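Long-range contacts in hypothetical protein PA3352 (Pseudomonas aeruginosa, PDB 2FUP), which is a putative FlgN-family flagella synthesis protein, and so probably acts as an export chaperone for flagellar hook-associated proteins: residues Ala13-His18 / Glu56-Ala61; Asn20-Leu25 / Pro50-Leu55. One frame throughout, in Å; residues are numbered along the deposited sequence.

Contact 1: residues Ala13-His18 / Glu56-Ala61; sequences AEDIGH and ERNGRA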
loop_
_atom_site.group_PDB
_atom_site.type_symbol
_atom_site.label_atom_id
_atom_site.label_comp_id
_atom_site.label_asym_id
_atom_site.label_seq_id
_atom_site.Cartn_x
_atom_site.Cartn_y
_atom_site.Cartn_z
ATOM N N ALA A 13 9.115 3.999 0.245
ATOM C CA ALA A 13 9.075 4.834 -0.979
ATOM C C ALA A 13 8.442 4.047 -2.121
ATOM O O ALA A 13 7.598 4.554 -2.843
ATOM C CB ALA A 13 10.499 5.297 -1.371
ATOM N N GLU A 14 8.862 2.818 -2.309
ATOM C CA GLU A 14 8.286 1.996 -3.362
ATOM C C GLU A 14 6.790 1.797 -3.167
ATOM O O GLU A 14 6.000 1.935 -4.100
ATOM C CB GLU A 14 8.936 0.612 -3.376
ATOM C CG GLU A 14 10.369 0.602 -3.836
ATOM C CD GLU A 14 11.031 -0.784 -3.873
ATOM O OE1 GLU A 14 10.296 -1.810 -3.674
ATOM O OE2 GLU A 14 12.285 -0.822 -4.126
ATOM N N ASP A 15 6.380 1.550 -1.931
ATOM C CA ASP A 15 4.968 1.275 -1.686
ATOM C C ASP A 15 4.097 2.507 -1.818
ATOM O O ASP A 15 2.947 2.398 -2.257
ATOM C CB ASP A 15 4.761 0.530 -0.354
ATOM C CG ASP A 15 5.055 -0.938 -0.484
ATOM O OD1 ASP A 15 4.745 -1.733 0.423
ATOM O OD2 ASP A 15 5.418 -1.290 -1.575
ATOM N N ILE A 16 4.598 3.686 -1.463
ATOM C CA ILE A 16 3.851 4.955 -1.710
ATOM C C ILE A 16 3.585 5.103 -3.236
ATOM O O ILE A 16 2.490 5.437 -3.670
ATOM C CB ILE A 16 4.546 6.153 -1.083
ATOM C CG1 ILE A 16 4.336 6.128 0.440
ATOM C CG2 ILE A 16 3.988 7.432 -1.655
ATOM C CD1 ILE A 16 5.355 6.899 1.190
ATOM N N GLY A 17 4.600 4.808 -4.036
ATOM C CA GLY A 17 4.430 4.886 -5.509
ATOM C C GLY A 17 3.382 3.888 -5.925
ATOM O O GLY A 17 2.529 4.213 -6.748
ATOM N N HIS A 18 3.493 2.647 -5.447
ATOM C CA HIS A 18 2.524 1.638 -5.891
ATOM C C HIS A 18 1.105 1.942 -5.385
ATOM O O HIS A 18 0.146 1.689 -6.111
ATOM C CB HIS A 18 2.960 0.234 -5.505
ATOM C CG HIS A 18 4.293 -0.143 -6.037
ATOM N ND1 HIS A 18 4.721 0.208 -7.295
ATOM C CD2 HIS A 18 5.288 -0.864 -5.476
ATOM C CE1 HIS A 18 5.932 -0.311 -7.494
ATOM N NE2 HIS A 18 6.314 -0.924 -6.387
ATOM N N GLU A 56 1.837 -6.476 -1.278
ATOM C CA GLU A 56 1.803 -7.634 -0.366
ATOM C C GLU A 56 3.241 -8.029 0.051
ATOM O O GLU A 56 3.533 -8.189 1.243
ATOM C CB GLU A 56 1.101 -8.809 -1.059
ATOM C CG GLU A 56 1.248 -10.203 -0.438
ATOM C CD GLU A 56 1.187 -11.410 -1.492
ATOM O OE1 GLU A 56 1.786 -11.334 -2.615
ATOM O OE2 GLU A 56 0.580 -12.463 -1.157
ATOM N N ARG A 57 4.064 -8.206 -0.952
ATOM C CA ARG A 57 5.482 -8.586 -0.712
ATOM C C ARG A 57 6.187 -7.509 0.104
ATOM O O ARG A 57 6.905 -7.772 1.108
ATOM C CB ARG A 57 6.224 -8.879 -2.015
ATOM C CG ARG A 57 5.927 -10.239 -2.570
ATOM C CD ARG A 57 6.849 -10.626 -3.717
ATOM N NE ARG A 57 6.508 -11.980 -4.130
ATOM C CZ ARG A 57 7.242 -12.734 -4.930
ATOM N NH1 ARG A 57 8.363 -12.258 -5.467
ATOM N NH2 ARG A 57 6.818 -13.957 -5.210
ATOM N N ASN A 58 5.979 -6.250 -0.230
ATOM C CA ASN A 58 6.701 -5.221 0.445
ATOM C C ASN A 58 6.151 -5.080 1.871
ATOM O O ASN A 58 6.935 -4.781 2.794
ATOM C CB ASN A 58 6.674 -3.922 -0.368
ATOM C CG ASN A 58 7.682 -3.926 -1.587
ATOM O OD1 ASN A 58 8.505 -4.815 -1.765
ATOM N ND2 ASN A 58 7.545 -2.942 -2.455
ATOM N N GLY A 59 4.839 -5.306 2.109
ATOM C CA GLY A 59 4.388 -5.324 3.466
ATOM C C GLY A 59 5.045 -6.367 4.321
ATOM O O GLY A 59 5.312 -6.146 5.504
ATOM N N ARG A 60 5.187 -7.539 3.716
ATOM C CA ARG A 60 5.851 -8.652 4.420
ATOM C C ARG A 60 7.297 -8.317 4.699
ATOM O O ARG A 60 7.841 -8.760 5.730
ATOM C CB ARG A 60 5.728 -9.992 3.736
ATOM C CG ARG A 60 4.287 -10.553 3.830
ATOM C CD ARG A 60 4.255 -11.946 3.314
ATOM N NE ARG A 60 3.111 -12.699 3.797
ATOM C CZ ARG A 60 2.598 -13.760 3.165
ATOM N NH1 ARG A 60 3.038 -14.095 1.956
ATOM N NH2 ARG A 60 1.574 -14.434 3.694
ATOM N N ALA A 61 7.938 -7.585 3.797
ATOM C CA ALA A 61 9.353 -7.181 3.980
ATOM C C ALA A 61 9.449 -6.212 5.138
ATOM O O ALA A 61 10.307 -6.352 6.017
ATOM C CB ALA A 61 9.876 -6.600 2.723
HETATM O O HOH W 1 8.339 -2.512 -5.167
HETATM O O HOH W 2 10.932 -4.286 -3.070
#
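Where Asp15 of helix 7-34 faces Asn58 of helix 39-68, the two segments run antiparallel at 152°, with their axes 10.2 Å apart. With CG beside its backbone N (chi1 -78°), Asn58 extends its amide between two carboxylates from consecutive residues. Its ND2 donates to Asp15 OD2 at 2.8 Å along a nearly straight path, N-H...O 161°; the acceptor lies in the amide plane, whereas the donor stands above the carboxylate plane. The same nitrogen makes a weak bond to Glu14 OE1 at 3.2 Å, the two side chains crossing at about a right angle. Two waters complete the network. One donates to Glu14 OE1, accepts from Asn58 ND2 and is hydrogen-bonded to His18 NE2 in the plane of the imidazole. The other donates to Glu14 OE1 and, at 2.8 Å, to Asn58 OD1, so that both ends of the amide are engaged, which should hold its orientation. Asp15 OD1 forms a salt bridge with Arg62, one turn beyond Asn58, and the carboxylate thereby ties to helix 39-68 twice. With Asp10 also close to Glu14, the amide and Arg62 probably temper a concentration of negative charge along this partly hydrated helix seam.

Contact 2: residues Asn20-Leu25 / Pro50-Leu55; sequences NQLLQL and PLMQQL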
loop_
_atom_site.group_PDB
_atom_site.type_symbol
_atom_site.label_atom_id
_atom_site.label_comp_id
_atom_site.label_asym_id
_atom_site.label_seq_id
_atom_site.Cartn_x
_atom_site.Cartn_y
_atom_site.Cartn_z
ATOM N N ASN A 20 -0.145 4.950 -4.742
ATOM C CA ASN A 20 -0.663 6.021 -5.604
ATOM C C ASN A 20 -1.144 5.459 -6.960
ATOM O O ASN A 20 -2.215 5.848 -7.428
ATOM C CB ASN A 20 0.414 7.060 -5.839
ATOM C CG ASN A 20 0.439 8.118 -4.774
ATOM O OD1 ASN A 20 -0.586 8.721 -4.462
ATOM N ND2 ASN A 20 1.640 8.405 -4.249
ATOM N N GLN A 21 -0.356 4.572 -7.558
ATOM C CA GLN A 21 -0.755 4.030 -8.834
ATOM C C GLN A 21 -2.048 3.223 -8.664
ATOM O O GLN A 21 -2.940 3.262 -9.521
ATOM C CB GLN A 21 0.372 3.276 -9.508
ATOM C CG GLN A 21 1.416 4.273 -10.017
ATOM C CD GLN A 21 2.292 3.688 -11.088
ATOM O OE1 GLN A 21 2.629 2.520 -11.028
ATOM N NE2 GLN A 21 2.649 4.495 -12.098
ATOM N N LEU A 22 -2.139 2.443 -7.588
ATOM C CA LEU A 22 -3.358 1.641 -7.332
ATOM C C LEU A 22 -4.593 2.548 -7.202
ATOM O O LEU A 22 -5.621 2.324 -7.815
ATOM C CB LEU A 22 -3.151 0.761 -6.081
ATOM C CG LEU A 22 -4.301 -0.173 -5.775
ATOM C CD1 LEU A 22 -4.602 -1.119 -6.889
ATOM C CD2 LEU A 22 -4.016 -0.957 -4.482
ATOM N N LEU A 23 -4.437 3.623 -6.420
ATOM C CA LEU A 23 -5.556 4.541 -6.217
ATOM C C LEU A 23 -6.016 5.105 -7.570
ATOM O O LEU A 23 -7.206 5.254 -7.821
ATOM C CB LEU A 23 -5.118 5.628 -5.239
ATOM C CG LEU A 23 -6.168 6.606 -4.818
ATOM C CD1 LEU A 23 -7.366 5.933 -4.163
ATOM C CD2 LEU A 23 -5.527 7.700 -3.913
ATOM N N GLN A 24 -5.062 5.509 -8.409
ATOM C CA GLN A 24 -5.396 6.028 -9.722
ATOM C C GLN A 24 -6.143 4.988 -10.611
ATOM O O GLN A 24 -7.119 5.285 -11.292
ATOM C CB GLN A 24 -4.137 6.478 -10.407
ATOM C CG GLN A 24 -3.585 7.756 -9.765
ATOM C CD GLN A 24 -2.170 8.107 -10.141
ATOM O OE1 GLN A 24 -1.753 7.869 -11.258
ATOM N NE2 GLN A 24 -1.439 8.759 -9.211
ATOM N N LEU A 25 -5.653 3.731 -10.567
ATOM C CA LEU A 25 -6.356 2.676 -11.295
ATOM C C LEU A 25 -7.766 2.408 -10.758
ATOM O O LEU A 25 -8.688 2.102 -11.516
ATOM C CB LEU A 25 -5.541 1.378 -11.332
ATOM C CG LEU A 25 -4.220 1.373 -12.096
ATOM C CD1 LEU A 25 -3.464 0.089 -11.844
ATOM C CD2 LEU A 25 -4.476 1.622 -13.576
ATOM N N PRO A 50 0.053 -6.639 -10.719
ATOM C CA PRO A 50 1.434 -6.507 -10.230
ATOM C C PRO A 50 1.575 -5.557 -9.037
ATOM O O PRO A 50 2.504 -5.698 -8.246
ATOM C CB PRO A 50 2.194 -5.969 -11.427
ATOM C CG PRO A 50 1.100 -5.465 -12.398
ATOM C CD PRO A 50 -0.078 -6.296 -12.146
ATOM N N LEU A 51 0.681 -4.586 -8.906
ATOM C CA LEU A 51 0.800 -3.634 -7.813
ATOM C C LEU A 51 0.432 -4.283 -6.500
ATOM O O LEU A 51 1.023 -4.015 -5.458
ATOM C CB LEU A 51 -0.115 -2.384 -8.040
ATOM C CG LEU A 51 0.352 -1.549 -9.204
ATOM C CD1 LEU A 51 -0.701 -0.468 -9.455
ATOM C CD2 LEU A 51 1.714 -0.952 -8.979
HETATM N N MSE A 52 -0.594 -5.108 -6.528
HETATM C CA MSE A 52 -1.104 -5.695 -5.302
HETATM C C MSE A 52 -0.091 -6.747 -4.803
HETATM O O MSE A 52 0.147 -6.886 -3.589
HETATM C CB MSE A 52 -2.456 -6.312 -5.591
HETATM C CG MSE A 52 -3.466 -5.275 -5.974
HETATM SE SE MSE A 52 -5.107 -6.115 -6.504
HETATM C CE MSE A 52 -4.532 -7.194 -7.924
ATOM N N GLN A 53 0.513 -7.427 -5.761
ATOM C CA GLN A 53 1.598 -8.385 -5.433
ATOM C C GLN A 53 2.775 -7.668 -4.788
ATOM O O GLN A 53 3.349 -8.139 -3.754
ATOM C CB GLN A 53 2.128 -9.056 -6.692
ATOM N N GLN A 54 3.177 -6.553 -5.385
ATOM C CA GLN A 54 4.279 -5.787 -4.864
ATOM C C GLN A 54 3.912 -5.241 -3.504
ATOM O O GLN A 54 4.737 -5.251 -2.571
ATOM C CB GLN A 54 4.760 -4.637 -5.789
ATOM C CG GLN A 54 5.407 -5.132 -7.093
ATOM C CD GLN A 54 5.441 -4.102 -8.193
ATOM O OE1 GLN A 54 4.387 -3.545 -8.584
ATOM N NE2 GLN A 54 6.641 -3.765 -8.638
ATOM N N LEU A 55 2.713 -4.693 -3.330
ATOM C CA LEU A 55 2.328 -4.197 -1.998
ATOM C C LEU A 55 2.327 -5.302 -0.887
ATOM O O LEU A 55 2.721 -5.075 0.261
ATOM C CB LEU A 55 0.955 -3.472 -2.057
ATOM C CG LEU A 55 0.986 -2.067 -2.742
ATOM C CD1 LEU A 55 -0.388 -1.642 -3.228
ATOM C CD2 LEU A 55 1.635 -0.985 -1.903
#
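Leu51 and Leu22 meet across the helices with different first torsions: in Leu51, CG lies anti to the carbonyl carbon (chi1 -68°) and the extended chi2 carries CD1 onto helix 7-34, whereas in Leu22, CG lies anti to the backbone N (chi1 -176°), placing the branch point from which its methyls reach Leu55 and Met52. Leu51 carries most of the packing through a single methyl, CD1, which lies against helix 7-34 among Gln21, Leu22 and Leu25. It approaches the backbone N of Leu22 to 3.7 Å and touches CD1 of Leu25 at the same distance, the two leucines crossing obliquely. Gln21 adds its CB, 3.9 Å from Leu51 CD1; its chain crosses that of Leu51 at about a right angle and continues toward the exposed side of the contact.

The segments are antiparallel, at 145° with axes 10.2 Å apart, and belong to the long helical hairpin formed by helices 7-34 and 39-68. No hydrogen bond spans the two segments. Helix 88-114 packs against this hairpin, in a chain that is about four-fifths helix and contains no strand. Leu22 faces both neighbours, for its side chain also touches Cys105 of helix 88-114.

Within the hairpin, the two methyls of Leu22 serve different partners. CD2 lies 3.9 Å from CD1 of Leu55, one turn beyond Leu51, whereas CD1 looks toward CG of Met52 (present as selenomethionine) in a looser contact of 4.4 Å. The Met52 side chain also packs on Ser122 and Leu126 of helix 121-130, and Leu55 touches Leu130 there, so a further helix covers this flank of helix 39-68. Leu25 continues the apolar surface toward Leu44, Ala47 and the side chain of Lys48.

Both contacts join helix 7-34 to helix 39-68, and contact 2 is nested inside the chain loop closed by contact 1; their centres lie 9 Å apart. Contact 1 is a surface contact, polar and water-bridged, whereas contact 2 is buried and apolar, with the larger interface (234 against 147 Å²). The change in chemistry occurs within less than two turns of helix. His18 stands at the boundary: its ND1 packs 3.6 Å from Leu51 CD2, while its other nitrogen joins the hydrated side. Leu55 CD2 likewise reaches the backbone O of Asp15, at 3.6 Å, making the two contacts a continuous seam.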